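1,4-dihydroxy-2-naphthoyl-CoA hydrolase (Synechocystis sp., PDB 4K00) hydrolyses 1,4-dihydroxy-2-naphthoyl-CoA to 1,4-dihydroxy-2-naphthoate and CoA, a thioesterase step in the biosynthesis of phylloquinone (vitamin K1). Local coordinates at residues A[6-11]-A[77-82]; A[60-65]-A[113-118]. All blocks are in the same frame, centred on the assembly; numbering follows the deposited sequence. Where two conformers were deposited one is given.

Interaction 1: A[6-11]-A[77-82]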
ATOM      1  N   THR A   6      12.728 -12.950  20.480  1.00 33.37           N
ATOM      2  CA  THR A   6      13.516 -12.507  19.332  1.00 32.47           C
ATOM      3  C   THR A   6      13.061 -13.242  18.084  1.00 33.68           C
ATOM      4  O   THR A   6      12.475 -14.319  18.162  1.00 32.32           O
ATOM      5  CB  THR A   6      15.024 -12.787  19.516  1.00 34.15           C
ATOM      6  OG1 THR A   6      15.243 -14.196  19.467  1.00 35.46           O
ATOM      7  CG2 THR A   6      15.538 -12.243  20.839  1.00 33.98           C
ATOM      8  N   PHE A   7      13.337 -12.653  16.928  1.00 27.92           N
ATOM      9  CA  PHE A   7      12.949 -13.247  15.673  1.00 25.99           C
ATOM     10  C   PHE A   7      13.781 -12.679  14.530  1.00 23.19           C
ATOM     11  O   PHE A   7      14.132 -11.506  14.536  1.00 21.24           O
ATOM     12  CB  PHE A   7      11.483 -12.942  15.407  1.00 24.26           C
ATOM     13  CG  PHE A   7      10.875 -13.816  14.372  1.00 21.91           C
ATOM     14  CD1 PHE A   7      10.675 -15.160  14.631  1.00 27.98           C
ATOM     15  CD2 PHE A   7      10.507 -13.305  13.135  1.00 22.96           C
ATOM     16  CE1 PHE A   7      10.115 -15.983  13.673  1.00 25.22           C
ATOM     17  CE2 PHE A   7       9.948 -14.126  12.176  1.00 25.37           C
ATOM     18  CZ  PHE A   7       9.750 -15.462  12.447  1.00 25.90           C
ATOM     19  N   THR A   8      14.095 -13.515  13.548  1.00 24.92           N
ATOM     20  CA  THR A   8      14.667 -13.025  12.298  1.00 24.89           C
ATOM     21  C   THR A   8      13.726 -13.298  11.140  1.00 21.90           C
ATOM     22  O   THR A   8      13.399 -14.443  10.862  1.00 19.92           O
ATOM     23  CB  THR A   8      16.016 -13.709  11.985  1.00 28.34           C
ATOM     24  OG1 THR A   8      16.904 -13.510  13.088  1.00 24.15           O
ATOM     25  CG2 THR A   8      16.631 -13.112  10.721  1.00 29.43           C
ATOM     26  N   TYR A   9      13.310 -12.228  10.481  1.00 20.76           N
ATOM     27  CA  TYR A   9      12.357 -12.292   9.385  1.00 20.32           C
ATOM     28  C   TYR A   9      13.062 -11.976   8.082  1.00 21.55           C
ATOM     29  O   TYR A   9      13.695 -10.921   7.933  1.00 19.05           O
ATOM     30  CB  TYR A   9      11.247 -11.286   9.634  1.00 20.14           C
ATOM     31  CG  TYR A   9      10.265 -11.095   8.502  1.00 17.41           C
ATOM     32  CD1 TYR A   9       9.450 -12.143   8.077  1.00 19.34           C
ATOM     33  CD2 TYR A   9      10.122  -9.858   7.892  1.00 16.51           C
ATOM     34  CE1 TYR A   9       8.533 -11.964   7.055  1.00 17.59           C
ATOM     35  CE2 TYR A   9       9.195  -9.665   6.882  1.00 19.69           C
ATOM     36  CZ  TYR A   9       8.418 -10.721   6.456  1.00 18.97           C
ATOM     37  OH  TYR A   9       7.501 -10.520   5.455  1.00 17.73           O
ATOM     38  N   GLU A  10      12.979 -12.912   7.147  1.00 21.42           N
ATOM     39  CA  GLU A  10      13.595 -12.735   5.852  1.00 22.07           C
ATOM     40  C   GLU A  10      12.588 -12.121   4.868  1.00 23.29           C
ATOM     41  O   GLU A  10      11.442 -12.565   4.769  1.00 20.73           O
ATOM     42  CB  GLU A  10      14.099 -14.084   5.369  1.00 26.93           C
ATOM     43  CG  GLU A  10      14.734 -14.080   4.005  1.00 38.65           C
ATOM     44  CD  GLU A  10      15.268 -15.456   3.660  1.00 46.25           C
ATOM     45  OE1 GLU A  10      15.422 -16.279   4.593  1.00 51.82           O
ATOM     46  OE2 GLU A  10      15.517 -15.713   2.465  1.00 55.45           O
ATOM     47  N   ARG A  11      13.018 -11.096   4.151  1.00 18.98           N
ATOM     48  CA  ARG A  11      12.100 -10.320   3.309  1.00 18.35           C
ATOM     49  C   ARG A  11      12.789  -9.924   2.007  1.00 20.44           C
ATOM     50  O   ARG A  11      13.789  -9.203   2.010  1.00 21.74           O
ATOM     51  CB  ARG A  11      11.610  -9.078   4.058  1.00 17.53           C
ATOM     52  CG  ARG A  11      10.716  -8.149   3.246  1.00 17.21           C
ATOM     53  CD  ARG A  11       9.408  -8.807   2.820  1.00 19.47           C
ATOM     54  NE  ARG A  11       8.327  -7.826   2.846  1.00 18.83           N
ATOM     55  CZ  ARG A  11       8.148  -6.877   1.930  1.00 19.40           C
ATOM     56  NH1 ARG A  11       8.951  -6.787   0.870  1.00 17.49           N
ATOM     57  NH2 ARG A  11       7.143  -6.014   2.066  1.00 20.37           N
ATOM     58  N   ARG A  77      17.563  -8.976  -0.921  1.00 23.80           N
ATOM     59  CA  ARG A  77      17.076  -9.825   0.150  1.00 24.15           C
ATOM     60  C   ARG A  77      17.529  -9.254   1.488  1.00 23.87           C
ATOM     61  O   ARG A  77      18.723  -9.056   1.723  1.00 26.38           O
ATOM     62  CB  ARG A  77      17.592 -11.246  -0.026  1.00 30.90           C
ATOM     63  CG  ARG A  77      16.904 -12.254   0.880  1.00 43.72           C
ATOM     64  CD  ARG A  77      17.201 -13.683   0.444  1.00 57.92           C
ATOM     65  NE  ARG A  77      18.637 -13.934   0.360  1.00 68.89           N
ATOM     66  CZ  ARG A  77      19.397 -14.271   1.399  1.00 69.77           C
ATOM     67  NH1 ARG A  77      18.856 -14.403   2.605  1.00 64.71           N
ATOM     68  NH2 ARG A  77      20.698 -14.475   1.231  1.00 71.31           N
ATOM     69  N   LEU A  78      16.563  -8.974   2.350  1.00 19.18           N
ATOM     70  CA  LEU A  78      16.811  -8.254   3.599  1.00 19.45           C
ATOM     71  C   LEU A  78      16.526  -9.167   4.787  1.00 21.72           C
ATOM     72  O   LEU A  78      15.757 -10.126   4.678  1.00 19.85           O
ATOM     73  CB  LEU A  78      15.931  -7.013   3.683  1.00 19.20           C
ATOM     74  CG  LEU A  78      15.932  -6.073   2.479  1.00 18.39           C
ATOM     75  CD1 LEU A  78      15.066  -4.872   2.789  1.00 17.34           C
ATOM     76  CD2 LEU A  78      17.344  -5.643   2.109  1.00 21.42           C
ATOM     77  N   LEU A  79      17.157  -8.868   5.917  1.00 20.56           N
ATOM     78  CA  LEU A  79      16.802  -9.473   7.196  1.00 20.76           C
ATOM     79  C   LEU A  79      16.250  -8.389   8.109  1.00 19.75           C
ATOM     80  O   LEU A  79      16.822  -7.305   8.220  1.00 17.55           O
ATOM     81  CB  LEU A  79      18.037 -10.109   7.836  1.00 23.44           C
ATOM     82  CG  LEU A  79      18.731 -11.191   7.006  1.00 23.84           C
ATOM     83  CD1 LEU A  79      20.007 -11.661   7.680  1.00 25.68           C
ATOM     84  CD2 LEU A  79      17.782 -12.355   6.776  1.00 26.49           C
ATOM     85  N   VAL A  80      15.120  -8.677   8.740  1.00 17.99           N
ATOM     86  CA  VAL A  80      14.600  -7.827   9.805  1.00 16.75           C
ATOM     87  C   VAL A  80      14.738  -8.559  11.118  1.00 19.08           C
ATOM     88  O   VAL A  80      14.080  -9.581  11.339  1.00 18.74           O
ATOM     89  CB  VAL A  80      13.113  -7.493   9.620  1.00 18.66           C
ATOM     90  CG1 VAL A  80      12.678  -6.495  10.695  1.00 19.12           C
ATOM     91  CG2 VAL A  80      12.848  -6.956   8.221  1.00 19.79           C
ATOM     92  N   ASN A  81      15.617  -8.053  11.975  1.00 18.69           N
ATOM     93  CA  ASN A  81      15.855  -8.669  13.258  1.00 19.95           C
ATOM     94  C   ASN A  81      15.094  -7.948  14.333  1.00 20.42           C
ATOM     95  O   ASN A  81      15.210  -6.740  14.478  1.00 22.36           O
ATOM     96  CB  ASN A  81      17.347  -8.680  13.594  1.00 22.93           C
ATOM     97  CG  ASN A  81      18.050  -9.876  12.999  1.00 27.29           C
ATOM     98  OD1 ASN A  81      17.846 -11.011  13.438  1.00 34.93           O
ATOM     99  ND2 ASN A  81      18.856  -9.640  11.985  1.00 32.59           N
ATOM    100  N   LEU A  82      14.321  -8.721  15.080  1.00 20.45           N
ATOM    101  CA  LEU A  82      13.317  -8.193  15.977  1.00 20.05           C
ATOM    102  C   LEU A  82      13.650  -8.668  17.387  1.00 19.29           C
ATOM    103  O   LEU A  82      13.956  -9.842  17.603  1.00 17.76           O
ATOM    104  CB  LEU A  82      11.922  -8.682  15.553  1.00 19.46           C
ATOM    105  CG  LEU A  82      10.819  -8.667  16.614  1.00 21.15           C
ATOM    106  CD1 LEU A  82      10.413  -7.236  16.933  1.00 22.51           C
ATOM    107  CD2 LEU A  82       9.610  -9.464  16.137  1.00 21.16           C
TER
HETATM  108  O   HOH W   1      16.711 -11.175  16.135  1.00 43.08           O
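Thr-8 OG1, anti to its carbonyl carbon (chi1 -56°), donates to Asn-81 OD1 at 2.7 Å, rising 27° out of the amide carbonyl plane, as the two side chains lie next to each other on the same face of an antiparallel ladder. A water 2.9 Å from Asn-81 OD1 also reaches Phe-7 O, which Leu-82 N already holds. At the far end of this face the extended Glu-10 brings OE2 to 3.6 Å from Arg-77 NH1, a long salt bridge with the carboxylate and guanidinium planes 60° apart; the main acid partner of Arg-77 is Glu-102, which takes NH2. Six backbone hydrogen bonds tie Phe-7 to Leu-82, Tyr-9 to Val-80 and Arg-11 to Leu-78; in the middle pair, Val-80 N meets Tyr-9 O at 2.8 Å, almost straight. On the other face, Val-80 CG2 sits at the Tyr-9 ring edge, 4.0 Å from CD2, and Phe-7 CB touches Leu-82 CD2. Phe-7 and Tyr-9 also pack on helix 26-43, the central helix of the hotdog fold. Cross-strand pairs are thus mainly polar on the Thr-8 face, Leu-79 among them, and apolar on the other, where Tyr-9 OH and Arg-11 NE go on to Glu-35 of the helix.

Interaction 2: A[60-65]-A[113-118]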
ATOM      1  N   PRO A  60      -3.714  -2.022  19.593  1.00 21.77           N
ATOM      2  CA  PRO A  60      -3.232  -0.961  18.725  1.00 23.06           C
ATOM      3  C   PRO A  60      -1.750  -0.684  18.928  1.00 23.76           C
ATOM      4  O   PRO A  60      -1.223  -0.795  20.038  1.00 20.90           O
ATOM      5  CB  PRO A  60      -4.037   0.253  19.158  1.00 23.09           C
ATOM      6  CG  PRO A  60      -4.456  -0.042  20.554  1.00 23.86           C
ATOM      7  CD  PRO A  60      -4.634  -1.533  20.624  1.00 21.68           C
ATOM      8  N   LEU A  61      -1.104  -0.323  17.834  1.00 24.97           N
ATOM      9  CA  LEU A  61       0.214   0.243  17.861  1.00 27.10           C
ATOM     10  C   LEU A  61       0.033   1.703  18.275  1.00 26.96           C
ATOM     11  O   LEU A  61      -0.793   2.412  17.709  1.00 35.94           O
ATOM     12  CB  LEU A  61       0.834   0.043  16.470  1.00 26.95           C
ATOM     13  CG  LEU A  61       2.275   0.461  16.217  1.00 29.77           C
ATOM     14  CD1 LEU A  61       2.877  -0.352  15.088  1.00 24.58           C
ATOM     15  CD2 LEU A  61       2.310   1.943  15.885  1.00 37.41           C
ATOM     16  N   VAL A  62       0.749   2.134  19.310  1.00 23.98           N
ATOM     17  CA  VAL A  62       0.597   3.493  19.837  1.00 24.93           C
ATOM     18  C   VAL A  62       1.790   4.414  19.545  1.00 20.15           C
ATOM     19  O   VAL A  62       1.711   5.632  19.736  1.00 21.68           O
ATOM     20  CB  VAL A  62       0.320   3.508  21.354  1.00 28.03           C
ATOM     21  CG1 VAL A  62      -0.986   2.789  21.658  1.00 33.98           C
ATOM     22  CG2 VAL A  62       1.485   2.907  22.130  1.00 26.59           C
ATOM     23  N   HIS A  63       2.886   3.831  19.092  1.00 18.36           N
ATOM     24  CA  HIS A  63       4.069   4.596  18.728  1.00 18.20           C
ATOM     25  C   HIS A  63       4.867   3.803  17.699  1.00 17.62           C
ATOM     26  O   HIS A  63       4.975   2.578  17.773  1.00 18.29           O
ATOM     27  CB  HIS A  63       4.932   4.887  19.972  1.00 21.43           C
ATOM     28  CG  HIS A  63       6.297   5.427  19.658  1.00 20.48           C
ATOM     29  ND1 HIS A  63       6.528   6.761  19.396  1.00 19.92           N
ATOM     30  CD2 HIS A  63       7.503   4.814  19.577  1.00 20.17           C
ATOM     31  CE1 HIS A  63       7.816   6.944  19.145  1.00 20.87           C
ATOM     32  NE2 HIS A  63       8.432   5.779  19.261  1.00 22.24           N
ATOM     33  N   ALA A  64       5.428   4.523  16.740  1.00 16.77           N
ATOM     34  CA  ALA A  64       6.387   3.954  15.811  1.00 16.61           C
ATOM     35  C   ALA A  64       7.483   4.964  15.552  1.00 15.97           C
ATOM     36  O   ALA A  64       7.236   6.184  15.542  1.00 18.05           O
ATOM     37  CB  ALA A  64       5.708   3.566  14.505  1.00 16.43           C
ATOM     38  N   SER A  65       8.701   4.468  15.362  0.50 18.32           N
ATOM     39  CA  SER A  65       9.777   5.311  14.871  0.50 19.55           C
ATOM     40  C   SER A  65      10.738   4.496  14.033  0.50 19.54           C
ATOM     41  O   SER A  65      10.838   3.278  14.188  0.50 17.90           O
ATOM     42  CB  SER A  65      10.527   5.968  16.031  0.50 23.15           C
ATOM     43  OG  SER A  65      11.299   5.016  16.740  0.50 26.38           O
ATOM     44  N   HIS A 113       5.606   0.388  19.547  1.00 18.06           N
ATOM     45  CA  HIS A 113       5.028   0.110  20.857  1.00 18.82           C
ATOM     46  C   HIS A 113       3.555  -0.220  20.669  1.00 19.08           C
ATOM     47  O   HIS A 113       2.853   0.412  19.851  1.00 20.63           O
ATOM     48  CB  HIS A 113       5.106   1.322  21.792  1.00 20.66           C
ATOM     49  CG  HIS A 113       6.491   1.824  22.058  1.00 23.77           C
ATOM     50  ND1 HIS A 113       7.623   1.261  21.507  1.00 28.24           N
ATOM     51  CD2 HIS A 113       6.921   2.854  22.824  1.00 23.31           C
ATOM     52  CE1 HIS A 113       8.691   1.926  21.919  1.00 24.85           C
ATOM     53  NE2 HIS A 113       8.292   2.891  22.724  1.00 27.74           N
ATOM     54  N   HIS A 114       3.091  -1.177  21.453  1.00 17.15           N
ATOM     55  CA  HIS A 114       1.772  -1.764  21.299  1.00 18.29           C
ATOM     56  C   HIS A 114       1.145  -1.872  22.676  1.00 20.00           C
ATOM     57  O   HIS A 114       1.816  -2.237  23.659  1.00 18.76           O
ATOM     58  CB  HIS A 114       1.876  -3.176  20.712  1.00 19.38           C
ATOM     59  CG  HIS A 114       2.750  -3.276  19.502  1.00 18.29           C
ATOM     60  ND1 HIS A 114       2.256  -3.592  18.256  1.00 21.21           N
ATOM     61  CD2 HIS A 114       4.088  -3.127  19.351  1.00 19.07           C
ATOM     62  CE1 HIS A 114       3.253  -3.630  17.389  1.00 22.22           C
ATOM     63  NE2 HIS A 114       4.374  -3.339  18.025  1.00 17.69           N
ATOM     64  N   VAL A 115      -0.145  -1.577  22.764  1.00 20.85           N
ATOM     65  CA  VAL A 115      -0.820  -1.670  24.030  1.00 22.45           C
ATOM     66  C   VAL A 115      -2.093  -2.478  23.890  1.00 24.32           C
ATOM     67  O   VAL A 115      -2.717  -2.515  22.827  1.00 22.69           O
ATOM     68  CB  VAL A 115      -1.158  -0.292  24.611  1.00 29.30           C
ATOM     69  CG1 VAL A 115       0.095   0.565  24.729  1.00 27.90           C
ATOM     70  CG2 VAL A 115      -2.216   0.393  23.764  1.00 34.68           C
ATOM     71  N   CYS A 116      -2.461  -3.141  24.974  1.00 21.07           N
ATOM     72  CA  CYS A 116      -3.706  -3.864  25.018  1.00 21.73           C
ATOM     73  C   CYS A 116      -4.762  -2.991  25.667  1.00 22.94           C
ATOM     74  O   CYS A 116      -4.548  -2.475  26.762  1.00 22.75           O
ATOM     75  CB  CYS A 116      -3.526  -5.151  25.804  1.00 20.81           C
ATOM     76  SG  CYS A 116      -5.011  -6.160  25.904  1.00 23.48           S
ATOM     77  N   ILE A 117      -5.892  -2.822  24.982  1.00 22.23           N
ATOM     78  CA  ILE A 117      -7.022  -2.088  25.543  1.00 24.93           C
ATOM     79  C   ILE A 117      -8.307  -2.911  25.493  1.00 26.15           C
ATOM     80  O   ILE A 117      -8.557  -3.649  24.535  1.00 24.94           O
ATOM     81  CB  ILE A 117      -7.255  -0.744  24.829  1.00 27.95           C
ATOM     82  CG1 ILE A 117      -7.439  -0.954  23.327  1.00 28.37           C
ATOM     83  CG2 ILE A 117      -6.092   0.200  25.082  1.00 29.73           C
ATOM     84  CD1 ILE A 117      -7.806   0.302  22.561  1.00 28.56           C
ATOM     85  N   ALA A 118      -9.109  -2.779  26.540  1.00 26.76           N
ATOM     86  CA  ALA A 118     -10.437  -3.367  26.561  1.00 30.91           C
ATOM     87  C   ALA A 118     -11.386  -2.498  25.751  1.00 33.48           C
ATOM     88  O   ALA A 118     -11.307  -1.271  25.803  1.00 32.77           O
ATOM     89  CB  ALA A 118     -10.926  -3.506  27.986  1.00 33.16           C
TER
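His-63 and His-113 send their rings out on the same face of the sheet by different first torsions: CG of His-63 is anti to its backbone N (chi1 168°), whereas CG of His-113 is anti to its carbonyl carbon (chi1 -59°). The side chains run alongside each other, and His-63 CD2 stands over the centre of the His-113 ring, 3.8 Å from His-113 NE2. With the planes inclined at 48°, the pair is oblique. The polar end of His-63 turns to another chain, its ND1 bonding to Asp-67 of the third subunit. An alanine in place of His-113 would probably leave His-63 CD2 without the ring face it covers, opening a gap beside it.

Both Val-62 and His-63 face His-113, which makes this a classic beta bulge. Val-62 N donates to His-113 O at 2.8 Å, and His-113 N donates to His-63 O at 2.9 Å, so one residue is gripped by two consecutive ones. The Val-62 backbone departs from the extended form here. The bulge interrupts an antiparallel pairing of strands 57-68 and 106-118 in the sheet of the hotdog fold, and His-63, Ala-64 and Ser-65 carry that sheet on into the third subunit.

Before the bulge, Val-115 N reaches Pro-60 O at 3.0 Å in a nearly straight bond. Val-62 and Val-115 cross at about a right angle, and Val-62 CG1 is pressed to 3.4 Å from Val-115 CG2, closer than methyl groups normally come. Pro-60 CG lies 3.9 Å from Ile-117 CD1, extending the apolar packing past Val-115. On the face opposite the histidine pair, Leu-61 CD1 approaches His-114 CE1 obliquely at 4.0 Å; the His-114 ring stacks on Phe-92, and its NE2 bonds to Thr-112.

Interactions 1 and 2 belong to the same antiparallel sheet but lie on opposite sides of the chain's centre, their centres 21 Å apart and their nearest atoms about 7 Å apart. Strand 91-100 spans the distance between them, pairing with 77-86 from interaction 1 and with 106-118 from interaction 2. Along the chain the segments alternate: 6-11, 60-65, 77-82, 113-118. Each contact therefore closes over a segment of the other, and strands 57-68 and 77-86, consecutive in sequence, are placed apart in the sheet. Interaction 1 joins the N-terminal strand to the sheet beside helix 26-43, while interaction 2 lies where the sheet continues into the third subunit of the four-chain assembly.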